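Local coordinates for ABC transporter periplasmic peptide-binding protein (Pseudoalteromonas, PDB 4QFL), which binds dipeptides in the periplasm, here with Ala-Phe bound, and probably hands them to an ABC transporter for uptake, at residues A[34-39]-A[49-54]; A[42-47]-A[55-60]; A[221-226]-A[241-246]; A[379-384]-A[412-417]. All blocks are in the same frame, centred on the assembly; numbering follows the deposited sequence.

Interaction 1. Residues A[34-39]-A[49-54]; sequences CAEANP and TGSTID. With PHE (phenylalanine), chain D.
Ser51 meets Glu36 and Ala37 at the first turn of helix 50-60. Its OG donates a hydrogen bond to Glu36 OE2, with Ser51 OG and Glu36 OE2 3.2 Å apart. The hydroxyl comes from above the carboxylate plane. Ser51 CB rests on the methyl of Ala37. A weak hydrogen bond joins Ser51 OG to Trp414 NE1. Thr52 lies against Pro39. Its OG1 is 3.3 Å from Pro39 CA, and its CG2 meets Pro39 CB. OG1 is anti to the carbonyl carbon (chi1 -63°), which sets the hydroxyl beside the proline. Thr52 OG1 accepts from Val40 N and donates to a water, which in turn donates to Asn38 O. Another water donates to Ala37 O and Ser51 O, so it joins the two backbones. Glu36 OE1 and Asp54 OD2 share a bridging water. Glu36 OE2 also forms a salt bridge to Arg383, a residue of the peptide pocket. Gly50 N, at the helix start, donates to OXT of the bound phenylalanine at 2.8 Å. The buried carboxylate of Glu36 would probably favour a charged Arg383, and the helix N terminus is likely to help hold the ligand carboxylate.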
# COMPACT_ATOMS: atom_id res chain seq x y z
N CYS A 34 -1.75 18.74 -1.27
CA CYS A 34 -3.04 18.37 -1.87
C CYS A 34 -3.16 16.86 -1.95
O CYS A 34 -2.50 16.23 -2.77
CB CYS A 34 -3.18 18.93 -3.29
SG CYS A 34 -4.19 20.43 -3.43
N ALA A 35 -4.02 16.32 -1.10
CA ALA A 35 -4.20 14.87 -0.94
C ALA A 35 -5.40 14.33 -1.72
O ALA A 35 -6.44 14.99 -1.82
CB ALA A 35 -4.35 14.53 0.52
N GLU A 36 -5.26 13.13 -2.27
CA GLU A 36 -6.29 12.57 -3.14
C GLU A 36 -7.47 11.91 -2.40
O GLU A 36 -8.47 11.55 -3.01
CB GLU A 36 -5.67 11.60 -4.15
CG GLU A 36 -5.30 10.21 -3.61
CD GLU A 36 -3.91 10.14 -3.00
OE1 GLU A 36 -3.31 11.20 -2.73
OE2 GLU A 36 -3.42 9.01 -2.80
N ALA A 37 -7.36 11.74 -1.08
CA ALA A 37 -8.46 11.12 -0.34
C ALA A 37 -8.40 11.39 1.15
O ALA A 37 -7.37 11.75 1.69
CB ALA A 37 -8.51 9.62 -0.59
N ASN A 38 -9.54 11.22 1.79
CA ASN A 38 -9.69 11.33 3.22
C ASN A 38 -8.94 10.17 3.90
O ASN A 38 -8.98 9.04 3.41
CB ASN A 38 -11.20 11.29 3.49
CG ASN A 38 -11.57 11.60 4.91
OD1 ASN A 38 -12.18 10.77 5.57
ND2 ASN A 38 -11.23 12.79 5.38
N PRO A 39 -8.23 10.44 5.02
CA PRO A 39 -7.61 9.31 5.72
C PRO A 39 -8.66 8.52 6.49
O PRO A 39 -9.56 9.13 7.07
CB PRO A 39 -6.66 9.99 6.71
CG PRO A 39 -7.34 11.29 7.02
CD PRO A 39 -8.03 11.71 5.74
N THR A 49 -4.42 1.32 2.70
CA THR A 49 -4.64 2.31 1.65
C THR A 49 -3.60 3.41 1.64
O THR A 49 -3.46 4.15 2.60
CB THR A 49 -6.02 2.94 1.77
OG1 THR A 49 -7.00 1.92 1.59
CG2 THR A 49 -6.18 4.01 0.70
N GLY A 50 -2.89 3.53 0.53
CA GLY A 50 -1.78 4.46 0.43
C GLY A 50 -2.14 5.91 0.71
O GLY A 50 -1.34 6.65 1.28
N SER A 51 -3.34 6.31 0.30
CA SER A 51 -3.82 7.66 0.50
C SER A 51 -3.79 8.04 1.97
O SER A 51 -3.41 9.14 2.32
CB SER A 51 -5.25 7.77 -0.01
OG SER A 51 -5.38 7.05 -1.21
N THR A 52 -4.18 7.11 2.83
CA THR A 52 -4.17 7.35 4.26
C THR A 52 -2.76 7.34 4.81
O THR A 52 -2.38 8.22 5.56
CB THR A 52 -5.00 6.33 5.02
OG1 THR A 52 -6.36 6.44 4.60
CG2 THR A 52 -4.92 6.57 6.51
N ILE A 53 -1.99 6.33 4.43
CA ILE A 53 -0.61 6.19 4.91
C ILE A 53 0.27 7.36 4.48
O ILE A 53 1.15 7.80 5.23
CB ILE A 53 0.02 4.85 4.43
CG1 ILE A 53 -0.80 3.67 4.94
CG2 ILE A 53 1.45 4.75 4.90
CD1 ILE A 53 -1.02 3.65 6.44
N ASP A 54 0.03 7.88 3.28
CA ASP A 54 0.81 9.00 2.78
C ASP A 54 0.66 10.18 3.71
O ASP A 54 1.58 10.98 3.86
CB ASP A 54 0.40 9.37 1.35
CG ASP A 54 1.12 8.54 0.29
OD1 ASP A 54 2.05 7.79 0.65
OD2 ASP A 54 0.77 8.65 -0.91
N PHE D . -2.59 0.09 -1.50
CA PHE D . -3.45 0.45 -2.63
C PHE D . -3.20 1.89 -3.02
O PHE D . -3.26 2.24 -4.19
CB PHE D . -4.92 0.30 -2.25
CG PHE D . -5.37 -1.11 -2.11
CD1 PHE D . -5.07 -2.05 -3.09
CD2 PHE D . -6.09 -1.51 -1.01
CE1 PHE D . -5.50 -3.34 -2.98
CE2 PHE D . -6.52 -2.80 -0.89
CZ PHE D . -6.22 -3.73 -1.87
OXT PHE D . -2.93 2.73 -2.16
O HOH W 1 -1.15 7.24 -2.21
O HOH W 2 -0.59 10.91 -1.43
O HOH W 3 -4.78 11.18 0.70
O HOH W 4 -7.64 6.84 2.38

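Interaction 2. Residues A[42-47]-A[55-60]; sequences FNPQVT and IIANQL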
# COMPACT_ATOMS: atom_id res chain seq x y z
N PHE A 42 -6.12 7.51 11.93
CA PHE A 42 -4.81 8.07 12.20
C PHE A 42 -3.83 7.03 12.73
O PHE A 42 -2.74 7.36 13.20
CB PHE A 42 -4.92 9.33 13.06
CG PHE A 42 -5.41 10.50 12.29
CD1 PHE A 42 -6.76 10.75 12.19
CD2 PHE A 42 -4.53 11.29 11.59
CE1 PHE A 42 -7.21 11.82 11.43
CE2 PHE A 42 -4.98 12.35 10.84
CZ PHE A 42 -6.32 12.61 10.77
N ASN A 43 -4.24 5.77 12.63
CA ASN A 43 -3.37 4.65 12.96
C ASN A 43 -3.11 3.78 11.74
O ASN A 43 -4.03 3.14 11.22
CB ASN A 43 -3.98 3.82 14.09
CG ASN A 43 -3.22 2.56 14.36
OD1 ASN A 43 -2.11 2.36 13.86
ND2 ASN A 43 -3.80 1.69 15.18
N PRO A 44 -1.85 3.73 11.28
CA PRO A 44 -1.48 3.00 10.06
C PRO A 44 -1.80 1.51 10.11
O PRO A 44 -1.93 0.88 9.06
CB PRO A 44 0.04 3.20 9.98
CG PRO A 44 0.29 4.45 10.76
CD PRO A 44 -0.71 4.45 11.86
N GLN A 45 -1.92 0.96 11.31
CA GLN A 45 -2.22 -0.45 11.52
C GLN A 45 -3.52 -0.93 10.87
O GLN A 45 -3.63 -2.10 10.48
CB GLN A 45 -2.33 -0.75 13.02
CG GLN A 45 -1.02 -0.65 13.77
CD GLN A 45 -1.17 -1.14 15.19
OE1 GLN A 45 -2.22 -0.94 15.81
NE2 GLN A 45 -0.14 -1.79 15.72
N VAL A 46 -4.49 -0.04 10.76
CA VAL A 46 -5.84 -0.43 10.42
C VAL A 46 -6.18 -0.31 8.92
O VAL A 46 -7.31 -0.55 8.50
CB VAL A 46 -6.87 0.35 11.28
CG1 VAL A 46 -6.51 0.23 12.76
CG2 VAL A 46 -6.94 1.79 10.87
N THR A 47 -5.18 0.03 8.11
CA THR A 47 -5.40 0.22 6.69
C THR A 47 -4.23 -0.26 5.83
O THR A 47 -3.09 -0.34 6.31
CB THR A 47 -5.65 1.70 6.39
OG1 THR A 47 -6.19 1.83 5.08
CG2 THR A 47 -4.35 2.46 6.46
N ILE A 55 -0.51 10.30 4.34
CA ILE A 55 -0.78 11.39 5.28
C ILE A 55 -0.13 11.17 6.66
O ILE A 55 0.56 12.05 7.16
CB ILE A 55 -2.30 11.63 5.49
CG1 ILE A 55 -2.96 11.99 4.17
CG2 ILE A 55 -2.56 12.72 6.52
CD1 ILE A 55 -4.47 12.09 4.23
N ILE A 56 -0.34 10.00 7.25
CA ILE A 56 -0.07 9.80 8.67
C ILE A 56 1.24 9.12 9.07
O ILE A 56 1.80 9.43 10.12
CB ILE A 56 -1.24 9.04 9.36
CG1 ILE A 56 -1.33 7.61 8.83
CG2 ILE A 56 -2.55 9.77 9.15
CD1 ILE A 56 -2.43 6.78 9.48
N ALA A 57 1.73 8.20 8.25
CA ALA A 57 2.76 7.25 8.70
C ALA A 57 4.12 7.87 9.02
O ALA A 57 4.60 7.79 10.15
CB ALA A 57 2.91 6.14 7.69
N ASN A 58 4.74 8.48 8.01
CA ASN A 58 6.07 9.06 8.19
C ASN A 58 6.03 10.37 8.92
O ASN A 58 7.07 10.86 9.36
CB ASN A 58 6.77 9.26 6.84
CG ASN A 58 7.16 7.97 6.19
OD1 ASN A 58 6.76 7.68 5.06
ND2 ASN A 58 7.93 7.17 6.90
N GLN A 59 4.84 10.96 9.05
CA GLN A 59 4.72 12.27 9.67
C GLN A 59 4.52 12.20 11.18
O GLN A 59 5.16 12.93 11.93
CB GLN A 59 3.59 13.07 9.01
CG GLN A 59 3.95 13.65 7.64
CD GLN A 59 4.30 12.60 6.62
OE1 GLN A 59 3.45 11.79 6.23
NE2 GLN A 59 5.54 12.59 6.17
N LEU A 60 3.64 11.32 11.64
CA LEU A 60 3.32 11.27 13.06
C LEU A 60 4.11 10.23 13.81
O LEU A 60 4.17 10.27 15.04
CB LEU A 60 1.83 10.98 13.26
CG LEU A 60 0.85 12.02 12.77
CD1 LEU A 60 -0.54 11.43 12.81
CD2 LEU A 60 0.92 13.26 13.64
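Ile56 packs against Phe42 and Pro44 with both of its branches. These apolar contacts carry the interface, and no hydrogen bond crosses it. The Ile56 CG2 methyl meets the Phe42 ring at CD2, 3.5 Å away, and lies near Phe42 CE2 as well. The other branch puts Ile56 CD1 3.7 Å from Pro44 CD, close to the backbone between Phe42 and Pro44. Here CG1 sits between the backbone N and the carbonyl carbon (chi1 67°), and CD1 is anti to CA (chi2 179°), which brings this methyl to the Pro44 ring. Leu60 CD1 lies at the edge of the Phe42 ring, 4.2 Å from Phe42 CD2. Pro44 CG is a looser neighbour of Ala57 CB. An alanine at Ile56 would probably open a gap between the Phe42 ring and Pro44 and weaken the hold of the loop on the helix.

Asn43 makes side-chain hydrogen bonds within the loop. Asn43 OD1 accepts from Gln45 N at 2.9 Å, an Asx turn. Asn43 ND2 donates to Gln45 OE1 at 3.1 Å, and the acceptor lies in the Asn43 amide plane. Asn43 ND2 also bonds to Asp204.

Around the contact, the Phe42 ring meets Tyr215 and Tyr218 edge-to-face and touches Phe226 of strand 223-228. Gln45 and Asn43 reach helix 115-126. Ile55, Gln59 and Leu60 of the helix pack on strands 223-228 and 241-246.

Interaction 3. Residues A[221-226]-A[241-246]; sequences DHLVRF and QLVYDI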
# COMPACT_ATOMS: atom_id res chain seq x y z
N ASP A 221 -13.02 15.16 5.49
CA ASP A 221 -13.13 15.37 4.05
C ASP A 221 -12.59 16.72 3.62
O ASP A 221 -12.55 17.01 2.42
CB ASP A 221 -14.57 15.17 3.57
CG ASP A 221 -15.03 13.72 3.70
OD1 ASP A 221 -14.32 12.82 3.18
OD2 ASP A 221 -16.07 13.48 4.35
N HIS A 222 -12.16 17.54 4.57
CA HIS A 222 -11.70 18.88 4.22
C HIS A 222 -10.22 19.05 4.48
O HIS A 222 -9.46 19.35 3.57
CB HIS A 222 -12.48 19.97 4.96
CG HIS A 222 -12.05 21.36 4.62
ND1 HIS A 222 -12.26 22.44 5.46
CD2 HIS A 222 -11.42 21.86 3.53
CE1 HIS A 222 -11.78 23.53 4.90
NE2 HIS A 222 -11.26 23.21 3.72
N LEU A 223 -9.79 18.85 5.72
CA LEU A 223 -8.37 19.02 5.98
C LEU A 223 -7.81 18.30 7.18
O LEU A 223 -8.52 17.86 8.07
CB LEU A 223 -7.99 20.50 6.04
CG LEU A 223 -8.53 21.43 7.12
CD1 LEU A 223 -8.11 21.02 8.53
CD2 LEU A 223 -8.04 22.83 6.81
N VAL A 224 -6.49 18.16 7.16
CA VAL A 224 -5.76 17.70 8.32
C VAL A 224 -4.61 18.67 8.57
O VAL A 224 -3.93 19.12 7.65
CB VAL A 224 -5.32 16.22 8.18
CG1 VAL A 224 -5.21 15.83 6.74
CG2 VAL A 224 -4.03 15.95 8.94
N ARG A 225 -4.44 19.02 9.84
CA ARG A 225 -3.42 19.95 10.25
C ARG A 225 -2.51 19.28 11.28
O ARG A 225 -2.99 18.70 12.26
CB ARG A 225 -4.09 21.20 10.83
CG ARG A 225 -3.15 22.32 11.15
CD ARG A 225 -3.87 23.41 11.93
NE ARG A 225 -5.10 23.84 11.28
CZ ARG A 225 -5.14 24.66 10.23
NH1 ARG A 225 -4.02 25.12 9.70
NH2 ARG A 225 -6.30 25.02 9.71
N PHE A 226 -1.21 19.33 11.00
CA PHE A 226 -0.18 18.87 11.92
C PHE A 226 0.76 20.03 12.23
O PHE A 226 0.86 20.99 11.46
CB PHE A 226 0.69 17.77 11.29
CG PHE A 226 -0.03 16.49 10.98
CD1 PHE A 226 -1.17 16.11 11.67
CD2 PHE A 226 0.46 15.65 9.99
CE1 PHE A 226 -1.81 14.92 11.37
CE2 PHE A 226 -0.19 14.45 9.68
CZ PHE A 226 -1.33 14.09 10.38
N GLN A 241 4.33 24.15 10.17
CA GLN A 241 2.98 23.70 9.95
C GLN A 241 2.89 22.87 8.68
O GLN A 241 3.56 23.15 7.69
CB GLN A 241 2.03 24.88 9.81
CG GLN A 241 1.57 25.48 11.12
CD GLN A 241 0.38 26.40 10.91
OE1 GLN A 241 -0.13 26.53 9.79
NE2 GLN A 241 -0.08 27.04 11.99
N LEU A 242 2.06 21.84 8.74
CA LEU A 242 1.77 20.98 7.60
C LEU A 242 0.27 20.81 7.54
O LEU A 242 -0.33 20.27 8.47
CB LEU A 242 2.40 19.61 7.83
CG LEU A 242 3.45 19.11 6.85
CD1 LEU A 242 3.79 17.66 7.20
CD2 LEU A 242 2.94 19.23 5.41
N VAL A 243 -0.34 21.27 6.46
CA VAL A 243 -1.76 21.03 6.25
C VAL A 243 -1.93 20.15 5.01
O VAL A 243 -1.26 20.35 4.00
CB VAL A 243 -2.55 22.34 6.06
CG1 VAL A 243 -4.05 22.08 6.13
CG2 VAL A 243 -2.14 23.37 7.11
N TYR A 244 -2.81 19.16 5.12
CA TYR A 244 -3.27 18.39 3.97
C TYR A 244 -4.65 18.87 3.54
O TYR A 244 -5.59 18.93 4.34
CB TYR A 244 -3.33 16.89 4.29
CG TYR A 244 -1.99 16.26 4.55
CD1 TYR A 244 -1.39 16.36 5.79
CD2 TYR A 244 -1.33 15.58 3.55
CE1 TYR A 244 -0.16 15.80 6.04
CE2 TYR A 244 -0.09 15.01 3.78
CZ TYR A 244 0.48 15.12 5.03
OH TYR A 244 1.70 14.55 5.28
N ASP A 245 -4.76 19.23 2.26
CA ASP A 245 -6.00 19.70 1.69
C ASP A 245 -6.63 18.52 0.96
O ASP A 245 -6.13 18.10 -0.08
CB ASP A 245 -5.71 20.84 0.71
CG ASP A 245 -6.95 21.39 0.04
OD1 ASP A 245 -7.98 20.70 0.04
OD2 ASP A 245 -6.89 22.52 -0.49
N ILE A 246 -7.68 17.96 1.53
CA ILE A 246 -8.31 16.79 0.94
C ILE A 246 -9.11 17.15 -0.31
O ILE A 246 -10.18 17.75 -0.22
CB ILE A 246 -9.23 16.10 1.93
CG1 ILE A 246 -8.46 15.81 3.22
CG2 ILE A 246 -9.78 14.83 1.33
CD1 ILE A 246 -7.26 14.97 3.02
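Tyr244 and Val224 form a hydrogen-bonded pair in the antiparallel pairing of strands 223-228 and 241-246. Tyr244 N donates to Val224 O at 2.8 Å, and Val224 N donates back to Tyr244 O at 3.1 Å. Phe226 and Leu242 are paired in the same way, and Ile246 N donates to His222 O. The two strand segments run at 170° to each other.

The Tyr244 side chain can be followed outward. Its CB is pressed against Val224 CG1 at 3.3 Å. This is a tight fit, and the Val224 side chain is twisted off the usual staggered position (chi1 25°). Tyr244 CG and CD1 stay near the same methyl, and Tyr244 CD1 is also 4.1 Å from Val224 CG2. Farther out, Tyr244 CE1 touches Phe226 CE2 at 3.9 Å. The two rings meet obliquely, with planes at 70°. The hydroxyl at the tip reaches Ile55 and Gln59 of helix 50-60.

The opposite face carries Leu223, Arg225, Val243 and Asp245. Arg225 lies beside Val243, with Arg225 NH1 3.6 Å from Val243 CG2. Arg225 NE is held by a salt bridge to Glu217, and Asp245 by one to Lys256.

His222 and Leu223 both face Arg219, a classic beta bulge just after the turn from strand 213-219 into strand 223-228. Strand 241-246 continues the pairing on its other edge with strand 30-35, in parallel. The face with Val224, Phe226, Leu242 and Tyr244 packs against helix 50-60.

Interaction 4. Residues A[379-384]-A[412-417]; sequences MPVSRI and YEWNTF. With PHE (phenylalanine), chain D.
Pro380 and Trp414 have the closest CA atoms, 5.8 Å apart, where the irregular segment 379-384 passes the N-terminal end of helix 414-422. Pro380 CG sits 3.3 Å from Trp414 N and also touches Tyr412 O. Val381 CG2 lies over one face of the indole, 3.8 Å from the centroid of the five-membered ring of Trp414, a CH-pi contact. Arg383 CD lies over the rim of the indole. Met379 runs alongside the indole. Its CG is 3.7 Å from Trp414 CZ3, and its sulfur makes an oblique Met-aromatic contact. Met379 CA lies over the Phe417 ring. Trp414 CG is anti to the backbone N (chi1 -178°), which carries the root of the indole off the helix. The ring edge lies by the phenylalanine carboxylate. An alanine at Trp414 would probably leave Val381 and Met379 without their aromatic partner and let the Arg383 side chain shift.

Glu413 caps the helix. Its OE1 accepts from Thr416 N and Thr416 OG1, and its OE2 from Asn415 N.

Arg383 grips the ligand carboxylate edge-on with two donors. Arg383 NE is 3.0 Å from O of the bound phenylalanine, and Arg383 NH2 is 3.0 Å from its OXT. Arg383 NH1 bonds to Ser382 O and to Glu36 in a salt bridge. The guanidinium is thus fixed in rotation, and its charge probably balances the carboxylates of Glu36 and the dipeptide.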
# COMPACT_ATOMS: atom_id res chain seq x y z
N MET A 379 -11.18 2.61 -10.28
CA MET A 379 -10.75 3.54 -9.23
C MET A 379 -11.06 4.99 -9.60
O MET A 379 -10.92 5.38 -10.76
CB MET A 379 -9.25 3.37 -8.96
CG MET A 379 -8.88 1.94 -8.62
SD MET A 379 -7.11 1.66 -8.42
CE MET A 379 -6.59 1.66 -10.13
N PRO A 380 -11.48 5.79 -8.60
CA PRO A 380 -11.88 7.19 -8.82
C PRO A 380 -10.70 8.17 -8.79
O PRO A 380 -10.86 9.34 -9.14
CB PRO A 380 -12.80 7.46 -7.63
CG PRO A 380 -12.21 6.63 -6.54
CD PRO A 380 -11.68 5.38 -7.20
N VAL A 381 -9.54 7.70 -8.36
CA VAL A 381 -8.38 8.57 -8.19
C VAL A 381 -7.15 7.96 -8.88
O VAL A 381 -7.08 6.75 -9.08
CB VAL A 381 -8.05 8.76 -6.71
CG1 VAL A 381 -9.06 9.68 -6.06
CG2 VAL A 381 -8.02 7.42 -6.02
N SER A 382 -6.19 8.82 -9.21
CA SER A 382 -4.93 8.38 -9.81
C SER A 382 -4.04 7.64 -8.81
O SER A 382 -3.90 8.08 -7.66
CB SER A 382 -4.18 9.60 -10.36
OG SER A 382 -2.91 9.23 -10.87
N ARG A 383 -3.46 6.51 -9.22
CA ARG A 383 -2.50 5.78 -8.40
C ARG A 383 -1.24 5.59 -9.22
O ARG A 383 -1.27 5.71 -10.45
CB ARG A 383 -3.02 4.39 -7.99
CG ARG A 383 -4.50 4.31 -7.67
CD ARG A 383 -4.87 5.19 -6.50
NE ARG A 383 -4.09 4.90 -5.30
CZ ARG A 383 -3.57 5.83 -4.50
NH1 ARG A 383 -3.72 7.12 -4.76
NH2 ARG A 383 -2.88 5.46 -3.42
N ILE A 384 -0.13 5.28 -8.56
CA ILE A 384 1.11 5.06 -9.28
C ILE A 384 0.92 4.01 -10.37
O ILE A 384 1.40 4.18 -11.49
CB ILE A 384 2.20 4.57 -8.34
CG1 ILE A 384 2.46 5.61 -7.25
CG2 ILE A 384 3.49 4.28 -9.11
CD1 ILE A 384 3.36 5.10 -6.15
N TYR A 412 -16.91 4.40 -7.31
CA TYR A 412 -17.33 5.05 -6.07
C TYR A 412 -16.14 5.77 -5.44
O TYR A 412 -15.00 5.51 -5.81
CB TYR A 412 -17.89 4.04 -5.07
CG TYR A 412 -19.08 3.23 -5.54
CD1 TYR A 412 -20.37 3.72 -5.44
CD2 TYR A 412 -18.91 1.96 -6.07
CE1 TYR A 412 -21.46 2.98 -5.87
CE2 TYR A 412 -20.00 1.21 -6.50
CZ TYR A 412 -21.27 1.73 -6.41
OH TYR A 412 -22.34 0.98 -6.84
N GLU A 413 -16.42 6.65 -4.49
CA GLU A 413 -15.39 7.29 -3.67
C GLU A 413 -14.31 6.27 -3.29
O GLU A 413 -14.62 5.12 -2.94
CB GLU A 413 -16.03 7.95 -2.43
CG GLU A 413 -15.07 8.65 -1.46
CD GLU A 413 -14.37 7.69 -0.53
OE1 GLU A 413 -15.00 6.69 -0.13
OE2 GLU A 413 -13.18 7.92 -0.21
N TRP A 414 -13.05 6.70 -3.35
CA TRP A 414 -11.89 5.82 -3.17
C TRP A 414 -12.00 4.86 -2.01
O TRP A 414 -11.90 3.65 -2.20
CB TRP A 414 -10.63 6.65 -3.05
CG TRP A 414 -9.31 5.92 -2.92
CD1 TRP A 414 -8.27 6.28 -2.12
CD2 TRP A 414 -8.87 4.74 -3.63
NE1 TRP A 414 -7.22 5.42 -2.27
CE2 TRP A 414 -7.55 4.46 -3.19
CE3 TRP A 414 -9.45 3.90 -4.57
CZ2 TRP A 414 -6.81 3.38 -3.67
CZ3 TRP A 414 -8.71 2.82 -5.05
CH2 TRP A 414 -7.40 2.57 -4.59
N ASN A 415 -12.19 5.39 -0.80
CA ASN A 415 -12.29 4.52 0.38
C ASN A 415 -13.51 3.59 0.37
O ASN A 415 -13.42 2.44 0.79
CB ASN A 415 -12.27 5.35 1.67
CG ASN A 415 -10.95 6.10 1.89
OD1 ASN A 415 -9.86 5.57 1.65
ND2 ASN A 415 -11.06 7.34 2.33
N THR A 416 -14.64 4.09 -0.12
CA THR A 416 -15.83 3.28 -0.31
C THR A 416 -15.56 2.15 -1.28
O THR A 416 -15.95 1.01 -1.07
CB THR A 416 -16.97 4.14 -0.89
OG1 THR A 416 -17.26 5.23 -0.01
CG2 THR A 416 -18.23 3.29 -1.10
N PHE A 417 -14.90 2.51 -2.37
CA PHE A 417 -14.50 1.60 -3.43
C PHE A 417 -13.74 0.40 -2.87
O PHE A 417 -14.08 -0.76 -3.14
CB PHE A 417 -13.63 2.36 -4.42
CG PHE A 417 -13.29 1.61 -5.66
CD1 PHE A 417 -14.18 1.54 -6.70
CD2 PHE A 417 -12.05 1.00 -5.80
CE1 PHE A 417 -13.86 0.87 -7.86
CE2 PHE A 417 -11.73 0.33 -6.95
CZ PHE A 417 -12.64 0.26 -7.98
N PHE D . -2.59 0.09 -1.50
CA PHE D . -3.45 0.45 -2.63
C PHE D . -3.20 1.89 -3.02
O PHE D . -3.26 2.24 -4.19
CB PHE D . -4.92 0.30 -2.25
CG PHE D . -5.37 -1.11 -2.11
CD1 PHE D . -5.07 -2.05 -3.09
CD2 PHE D . -6.09 -1.51 -1.01
CE1 PHE D . -5.50 -3.34 -2.98
CE2 PHE D . -6.52 -2.80 -0.89
CZ PHE D . -6.22 -3.73 -1.87
OXT PHE D . -2.93 2.73 -2.16

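In the fold
From the N terminus, strand 30-35 leads into a loop and then helix 50-60. Interactions 1 and 2 cross here: segment 42-47 falls between the two segments of interaction 1, and segment 55-60 follows both. Interaction 1 closes the loop onto the first turn of the helix. Interaction 2 closes the later part of that loop onto the second half of helix 50-60. Interaction 3 follows in series and joins two strands through a 14-residue connection. It touches interactions 1 and 2, as strand 241-246 pairs with strand 30-35 and its rings meet the helix. Interaction 4 closes last, after a helix and a strand. It meets interaction 1 through Glu36 and Arg383, and both touch the bound phenylalanine.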